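Local structure of histidinol-phosphatase (Listeria monocytogenes serotype 4b str. H7858, 6NLR) at residues A[92-98]-A[119-125]; A[175-181]-A[219-224]. The protein probably hydrolyses histidinol phosphate to histidinol and phosphate in histidine biosynthesis, using a metal centre of the PHP family. All coordinates share one frame. Residue numbers count along the deposited sequence, not the author numbering.

Contact 1 (A[92-98]-A[119-125]); sequences FEVDYLI and VLSLHFL. With MN (manganese (II) ion), chain E; CO (cobalt (II) ion), chain F.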
loop_
_atom_site.group_PDB
_atom_site.type_symbol
_atom_site.label_atom_id
_atom_site.label_comp_id
_atom_site.label_asym_id
_atom_site.label_seq_id
_atom_site.Cartn_x
_atom_site.Cartn_y
_atom_site.Cartn_z
ATOM N N PHE A 92 -5.457 -6.616 -6.515
ATOM C CA PHE A 92 -4.743 -6.877 -5.252
ATOM C C PHE A 92 -3.846 -5.708 -4.898
ATOM O O PHE A 92 -3.306 -5.024 -5.807
ATOM C CB PHE A 92 -3.884 -8.135 -5.399
ATOM C CG PHE A 92 -4.689 -9.370 -5.684
ATOM C CD1 PHE A 92 -5.419 -9.987 -4.673
ATOM C CD2 PHE A 92 -4.750 -9.885 -6.969
ATOM C CE1 PHE A 92 -6.187 -11.113 -4.936
ATOM C CE2 PHE A 92 -5.486 -11.033 -7.219
ATOM C CZ PHE A 92 -6.196 -11.642 -6.205
ATOM N N GLU A 93 -3.671 -5.521 -3.594
ATOM C CA GLU A 93 -2.471 -4.898 -3.017
ATOM C C GLU A 93 -1.450 -6.029 -2.919
ATOM O O GLU A 93 -1.595 -6.918 -2.039
ATOM C CB GLU A 93 -2.730 -4.237 -1.673
ATOM C CG GLU A 93 -1.530 -3.413 -1.229
ATOM C CD GLU A 93 -1.682 -2.712 0.104
ATOM O OE1 GLU A 93 -2.748 -2.884 0.727
ATOM O OE2 GLU A 93 -0.734 -1.990 0.503
ATOM N N VAL A 94 -0.497 -6.012 -3.846
ATOM C CA VAL A 94 0.534 -7.061 -3.994
ATOM C C VAL A 94 1.732 -6.656 -3.141
ATOM O O VAL A 94 2.269 -5.570 -3.348
ATOM C CB VAL A 94 0.894 -7.257 -5.471
ATOM C CG1 VAL A 94 1.913 -8.363 -5.640
ATOM C CG2 VAL A 94 -0.357 -7.542 -6.303
ATOM N N ASP A 95 2.138 -7.520 -2.216
ATOM C CA ASP A 95 3.406 -7.339 -1.473
ATOM C C ASP A 95 4.560 -7.486 -2.464
ATOM O O ASP A 95 4.596 -8.503 -3.207
ATOM C CB ASP A 95 3.537 -8.338 -0.326
ATOM C CG ASP A 95 2.838 -7.843 0.915
ATOM O OD1 ASP A 95 3.476 -7.074 1.687
ATOM O OD2 ASP A 95 1.653 -8.163 1.047
ATOM N N TYR A 96 5.469 -6.518 -2.466
ATOM C CA TYR A 96 6.834 -6.718 -2.989
ATOM C C TYR A 96 7.605 -7.450 -1.882
ATOM O O TYR A 96 7.822 -6.884 -0.783
ATOM C CB TYR A 96 7.496 -5.424 -3.457
ATOM C CG TYR A 96 8.834 -5.715 -4.073
ATOM C CD1 TYR A 96 8.918 -6.384 -5.291
ATOM C CD2 TYR A 96 10.011 -5.446 -3.399
ATOM C CE1 TYR A 96 10.143 -6.734 -5.836
ATOM C CE2 TYR A 96 11.243 -5.767 -3.949
ATOM C CZ TYR A 96 11.302 -6.416 -5.166
ATOM O OH TYR A 96 12.501 -6.737 -5.693
ATOM N N LEU A 97 7.934 -8.716 -2.144
ATOM C CA LEU A 97 8.683 -9.594 -1.205
ATOM C C LEU A 97 10.121 -9.733 -1.727
ATOM O O LEU A 97 10.345 -10.441 -2.741
ATOM C CB LEU A 97 7.959 -10.942 -1.108
ATOM C CG LEU A 97 6.525 -10.892 -0.571
ATOM C CD1 LEU A 97 5.891 -12.280 -0.593
ATOM C CD2 LEU A 97 6.448 -10.301 0.842
ATOM N N ILE A 98 11.045 -9.038 -1.071
ATOM C CA ILE A 98 12.487 -8.996 -1.457
ATOM C C ILE A 98 13.029 -10.432 -1.441
ATOM O O ILE A 98 12.864 -11.121 -0.411
ATOM C CB ILE A 98 13.257 -8.057 -0.511
ATOM C CG1 ILE A 98 12.781 -6.609 -0.668
ATOM C CG2 ILE A 98 14.771 -8.180 -0.725
ATOM C CD1 ILE A 98 13.035 -5.750 0.537
ATOM N N VAL A 119 -2.100 -2.363 -6.806
ATOM C CA VAL A 119 -1.108 -1.557 -6.068
ATOM C C VAL A 119 0.028 -2.507 -5.702
ATOM O O VAL A 119 -0.252 -3.649 -5.265
ATOM C CB VAL A 119 -1.772 -0.890 -4.850
ATOM C CG1 VAL A 119 -0.758 -0.164 -4.007
ATOM C CG2 VAL A 119 -2.875 0.078 -5.267
ATOM N N LEU A 120 1.267 -2.078 -5.906
ATOM C CA LEU A 120 2.447 -2.833 -5.438
ATOM C C LEU A 120 2.992 -2.099 -4.225
ATOM O O LEU A 120 3.363 -0.923 -4.373
ATOM C CB LEU A 120 3.475 -2.929 -6.561
ATOM C CG LEU A 120 4.736 -3.718 -6.226
ATOM C CD1 LEU A 120 4.416 -5.184 -6.032
ATOM C CD2 LEU A 120 5.785 -3.523 -7.320
ATOM N N SER A 121 3.014 -2.782 -3.089
ATOM C CA SER A 121 3.325 -2.202 -1.762
ATOM C C SER A 121 4.477 -2.966 -1.101
ATOM O O SER A 121 4.468 -4.212 -1.120
ATOM C CB SER A 121 2.110 -2.225 -0.883
ATOM O OG SER A 121 1.163 -1.297 -1.364
ATOM N N LEU A 122 5.375 -2.233 -0.470
ATOM C CA LEU A 122 6.416 -2.803 0.422
ATOM C C LEU A 122 5.941 -2.716 1.886
ATOM O O LEU A 122 5.764 -1.577 2.404
ATOM C CB LEU A 122 7.720 -2.042 0.186
ATOM C CG LEU A 122 8.917 -2.571 0.961
ATOM C CD1 LEU A 122 9.358 -3.927 0.407
ATOM C CD2 LEU A 122 10.038 -1.561 0.938
ATOM N N HIS A 123 5.822 -3.866 2.555
ATOM C CA HIS A 123 5.354 -3.972 3.969
ATOM C C HIS A 123 6.382 -4.685 4.854
ATOM O O HIS A 123 6.236 -4.599 6.087
ATOM C CB HIS A 123 4.018 -4.720 4.079
ATOM C CG HIS A 123 2.863 -4.078 3.382
ATOM N ND1 HIS A 123 2.147 -4.741 2.401
ATOM C CD2 HIS A 123 2.299 -2.858 3.496
ATOM C CE1 HIS A 123 1.188 -3.953 1.947
ATOM N NE2 HIS A 123 1.276 -2.796 2.580
ATOM N N PHE A 124 7.360 -5.379 4.272
ATOM C CA PHE A 124 8.329 -6.221 5.012
ATOM C C PHE A 124 9.748 -5.914 4.528
ATOM O O PHE A 124 9.980 -5.782 3.311
ATOM C CB PHE A 124 8.031 -7.704 4.806
ATOM C CG PHE A 124 6.712 -8.179 5.359
ATOM C CD1 PHE A 124 6.596 -8.545 6.689
ATOM C CD2 PHE A 124 5.601 -8.300 4.529
ATOM C CE1 PHE A 124 5.383 -9.003 7.185
ATOM C CE2 PHE A 124 4.388 -8.736 5.030
ATOM C CZ PHE A 124 4.282 -9.082 6.356
ATOM N N LEU A 125 10.673 -5.807 5.472
ATOM C CA LEU A 125 12.129 -5.696 5.217
ATOM C C LEU A 125 12.841 -6.772 6.010
ATOM O O LEU A 125 12.310 -7.222 7.037
ATOM C CB LEU A 125 12.633 -4.349 5.741
ATOM C CG LEU A 125 12.378 -3.138 4.881
ATOM C CD1 LEU A 125 12.886 -1.900 5.616
ATOM C CD2 LEU A 125 13.051 -3.311 3.530
HETATM MN MN MN E . -0.284 -1.415 2.450
HETATM CO CO CO F . -3.798 -1.309 1.775
HETATM O O HOH W 1 6.069 -6.398 1.414
HETATM O O HOH W 2 9.783 -7.364 1.104
HETATM O O HOH W 3 0.265 -0.479 4.504
HETATM O O HOH W 4 -1.829 -0.498 2.352
#
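E93 reaches from its strand into the metal site with an extended side chain, chi1 and chi2 both t. Its OE1 binds cobalt at 2.2 Å and its OE2 binds manganese at 2.1 Å, so one carboxylate bridges two metals; H181 also binds the manganese, and H6, H8 and D258 the cobalt. S121 OG, rotamer m, donates to E93 OE2 at 2.8 Å. H123, chi1 m, presents NE2 to the manganese at 2.1 Å, while its ND1 donates to D95 OD1 at 2.8 Å; D95 OD1 also accepts from water 1, which links it to Y96 O and H123 N. The strands carrying E93 and S121, joined through helix 101-111 in a beta-alpha-beta unit, run parallel, with V94 N to V119 O (2.8 Å) and S121 N to V94 O (2.9 Å) among their hydrogen bonds. On the sheet face opposite E93, L120 in the tp rotamer brings CD1 to 4.1 Å from V94 CG1 and 4.0 Å from Y96 CB. Water 2 joins Y96 O, I98 N and F124 O. With ND1 donating to D95 OD1, NE2 is left for manganese, consistent with D95 acting as a second-shell carboxylate that orients H123.

Contact 2 (A[175-181]-A[219-224]); sequences KPRRMGH and YELDFN. With MN (manganese (II) ion), chain E.
Y219 loses the most surface here, then R178, E220 and D222 in equal shares. Segments 175-181 and 219-224 run parallel, with R178 opposite E220 (CA–CA 4.7 Å) and M179 opposite L221 (5.1 Å). E220 N donates to R177 O at 2.8 Å, M179 N to E220 O at 3.0 Å, and D222 N to M179 O at 3.1 Å. Y219, chi1 m, lays one ring face over R177 CA; its OH accepts from K175 NZ at 2.9 Å, an amine also bound by A169 O, and M179, a selenomethionine, makes an oblique Met-aromatic contact with its SE 5.1 Å from the Y219 ring centroid. These are neighbouring parallel strands of the PHP domain, a TIM-barrel relative, and their C-terminal ends lead to the metal site. R178, chi1 t and chi3 p, forms a salt bridge through NH1 to E220 OE2 (3.0 Å; E220 chi1 p); R178 NH2 hydrogen-bonds G5 O and salt-bridges D117. Water 5 connects R178 NE with D222 OD1. D222, chi1 t, accepts at OD2 from H181 N at 2.9 Å and from N224 ND2 at 3.0 Å; N224 ND2 also binds D258. H181 (phi/psi 19/76, chi1 p) coordinates manganese through NE2 at 2.1 Å.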
loop_
_atom_site.group_PDB
_atom_site.type_symbol
_atom_site.label_atom_id
_atom_site.label_comp_id
_atom_site.label_asym_id
_atom_site.label_seq_id
_atom_site.Cartn_x
_atom_site.Cartn_y
_atom_site.Cartn_z
ATOM N N LYS A 175 2.188 -6.967 -13.436
ATOM C CA LYS A 175 2.739 -6.122 -12.347
ATOM C C LYS A 175 1.879 -4.866 -12.229
ATOM O O LYS A 175 1.594 -4.195 -13.214
ATOM C CB LYS A 175 4.190 -5.730 -12.614
ATOM C CG LYS A 175 4.848 -4.951 -11.494
ATOM C CD LYS A 175 6.182 -4.439 -11.892
ATOM C CE LYS A 175 6.819 -3.599 -10.798
ATOM N NZ LYS A 175 8.122 -3.050 -11.246
ATOM N N PRO A 176 1.414 -4.516 -11.022
ATOM C CA PRO A 176 0.773 -3.225 -10.809
ATOM C C PRO A 176 1.687 -2.081 -11.257
ATOM O O PRO A 176 2.901 -2.216 -11.172
ATOM C CB PRO A 176 0.592 -3.157 -9.292
ATOM C CG PRO A 176 0.495 -4.610 -8.895
ATOM C CD PRO A 176 1.460 -5.343 -9.811
ATOM N N ARG A 177 1.089 -0.973 -11.691
ATOM C CA ARG A 177 1.829 0.233 -12.112
ATOM C C ARG A 177 1.629 1.363 -11.106
ATOM O O ARG A 177 2.121 2.482 -11.381
ATOM C CB ARG A 177 1.375 0.586 -13.519
ATOM C CG ARG A 177 1.774 -0.512 -14.494
ATOM C CD ARG A 177 1.623 -0.080 -15.900
ATOM N NE ARG A 177 1.945 -1.170 -16.813
ATOM C CZ ARG A 177 1.532 -1.208 -18.072
ATOM N NH1 ARG A 177 0.785 -0.210 -18.522
ATOM N NH2 ARG A 177 1.862 -2.222 -18.861
ATOM N N ARG A 178 0.937 1.094 -9.998
ATOM C CA ARG A 178 0.711 2.094 -8.934
ATOM C C ARG A 178 1.441 1.624 -7.679
ATOM O O ARG A 178 1.179 0.529 -7.167
ATOM C CB ARG A 178 -0.780 2.320 -8.682
ATOM C CG ARG A 178 -1.026 3.494 -7.730
ATOM C CD ARG A 178 -2.398 4.172 -7.886
ATOM N NE ARG A 178 -3.499 3.338 -7.442
ATOM C CZ ARG A 178 -4.227 2.521 -8.207
ATOM N NH1 ARG A 178 -3.986 2.410 -9.514
ATOM N NH2 ARG A 178 -5.218 1.832 -7.659
HETATM N N MSE A 179 2.400 2.438 -7.223
HETATM C CA MSE A 179 3.213 2.059 -6.081
HETATM C C MSE A 179 2.496 2.538 -4.823
HETATM O O MSE A 179 2.158 3.715 -4.724
HETATM C CB MSE A 179 4.614 2.676 -6.155
HETATM C CG MSE A 179 5.357 2.419 -7.472
HETATM SE SE MSE A 179 5.747 0.485 -7.772
HETATM C CE MSE A 179 4.345 -0.003 -9.066
ATOM N N GLY A 180 2.319 1.621 -3.869
ATOM C CA GLY A 180 1.585 1.870 -2.646
ATOM C C GLY A 180 2.348 2.715 -1.634
ATOM O O GLY A 180 3.559 2.503 -1.467
ATOM N N HIS A 181 1.638 3.638 -0.982
ATOM C CA HIS A 181 2.083 4.470 0.177
ATOM C C HIS A 181 3.613 4.523 0.307
ATOM O O HIS A 181 4.131 3.925 1.263
ATOM C CB HIS A 181 1.409 3.953 1.465
ATOM C CG HIS A 181 1.363 2.462 1.608
ATOM N ND1 HIS A 181 2.510 1.675 1.511
ATOM C CD2 HIS A 181 0.324 1.621 1.882
ATOM C CE1 HIS A 181 2.171 0.400 1.718
ATOM N NE2 HIS A 181 0.830 0.334 1.942
ATOM N N TYR A 219 4.875 4.844 -14.350
ATOM C CA TYR A 219 4.110 4.341 -13.189
ATOM C C TYR A 219 3.345 5.511 -12.572
ATOM O O TYR A 219 3.525 6.681 -12.980
ATOM C CB TYR A 219 5.033 3.654 -12.186
ATOM C CG TYR A 219 5.559 2.290 -12.557
ATOM C CD1 TYR A 219 5.161 1.611 -13.703
ATOM C CD2 TYR A 219 6.442 1.642 -11.706
ATOM C CE1 TYR A 219 5.645 0.344 -13.994
ATOM C CE2 TYR A 219 6.944 0.386 -11.992
ATOM C CZ TYR A 219 6.558 -0.262 -13.151
ATOM O OH TYR A 219 7.038 -1.510 -13.405
ATOM N N GLU A 220 2.505 5.213 -11.592
ATOM C CA GLU A 220 1.797 6.278 -10.848
ATOM C C GLU A 220 1.924 5.968 -9.362
ATOM O O GLU A 220 2.451 4.885 -9.016
ATOM C CB GLU A 220 0.355 6.402 -11.354
ATOM C CG GLU A 220 -0.435 5.129 -11.224
ATOM C CD GLU A 220 -1.866 5.171 -11.758
ATOM O OE1 GLU A 220 -2.217 6.172 -12.455
ATOM O OE2 GLU A 220 -2.622 4.178 -11.497
ATOM N N LEU A 221 1.465 6.891 -8.520
ATOM C CA LEU A 221 1.603 6.790 -7.053
ATOM C C LEU A 221 0.228 6.790 -6.388
ATOM O O LEU A 221 -0.658 7.553 -6.808
ATOM C CB LEU A 221 2.472 7.938 -6.545
ATOM C CG LEU A 221 3.914 7.900 -7.037
ATOM C CD1 LEU A 221 4.674 9.140 -6.604
ATOM C CD2 LEU A 221 4.585 6.624 -6.554
ATOM N N ASP A 222 0.100 5.901 -5.397
ATOM C CA ASP A 222 -0.954 5.844 -4.352
ATOM C C ASP A 222 -0.791 7.094 -3.490
ATOM O O ASP A 222 0.245 7.195 -2.804
ATOM C CB ASP A 222 -0.771 4.526 -3.593
ATOM C CG ASP A 222 -1.718 4.186 -2.446
ATOM O OD1 ASP A 222 -2.927 4.410 -2.604
ATOM O OD2 ASP A 222 -1.216 3.625 -1.422
ATOM N N PHE A 223 -1.726 8.038 -3.558
ATOM C CA PHE A 223 -1.757 9.191 -2.622
ATOM C C PHE A 223 -2.618 8.726 -1.448
ATOM O O PHE A 223 -3.862 8.804 -1.507
ATOM C CB PHE A 223 -2.283 10.475 -3.264
ATOM C CG PHE A 223 -2.292 11.653 -2.321
ATOM C CD1 PHE A 223 -3.286 11.799 -1.353
ATOM C CD2 PHE A 223 -1.306 12.617 -2.385
ATOM C CE1 PHE A 223 -3.303 12.883 -0.495
ATOM C CE2 PHE A 223 -1.313 13.697 -1.509
ATOM C CZ PHE A 223 -2.307 13.831 -0.563
ATOM N N ASN A 224 -1.950 8.200 -0.423
ATOM C CA ASN A 224 -2.594 7.383 0.632
ATOM C C ASN A 224 -2.835 8.243 1.891
ATOM O O ASN A 224 -1.865 8.755 2.485
ATOM C CB ASN A 224 -1.767 6.124 0.812
ATOM C CG ASN A 224 -2.399 5.101 1.726
ATOM O OD1 ASN A 224 -2.909 5.449 2.793
ATOM N ND2 ASN A 224 -2.357 3.846 1.300
HETATM MN MN MN E . -0.284 -1.415 2.450
HETATM O O HOH W 5 -4.400 4.568 -4.922
HETATM O O HOH W 6 2.739 6.121 -2.814
HETATM O O HOH W 3 0.265 -0.479 4.504
HETATM O O HOH W 4 -1.829 -0.498 2.352
#

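From the N terminus, strand 87-95 leads through helix 101-111 to strand 117-127, and contact 1 closes this beta-alpha-beta unit. The chain then passes through helices 138-149 and 152-168 before 175-181, and contact 2 closes a second loop, spanning helix 201-217, when 219-224 pairs beside it. The two loops follow in series, neither nested nor crossed. Their centres are 11 Å apart, and segment 119-125 meets 175-181 directly: L120 N lies 2.9 Å from R178 O, and L120 O lies 2.8 Å from G180 N, both probable hydrogen bonds that carry one sheet onto the next. E93 and H123 from contact 1 and H181 from contact 2 share one manganese.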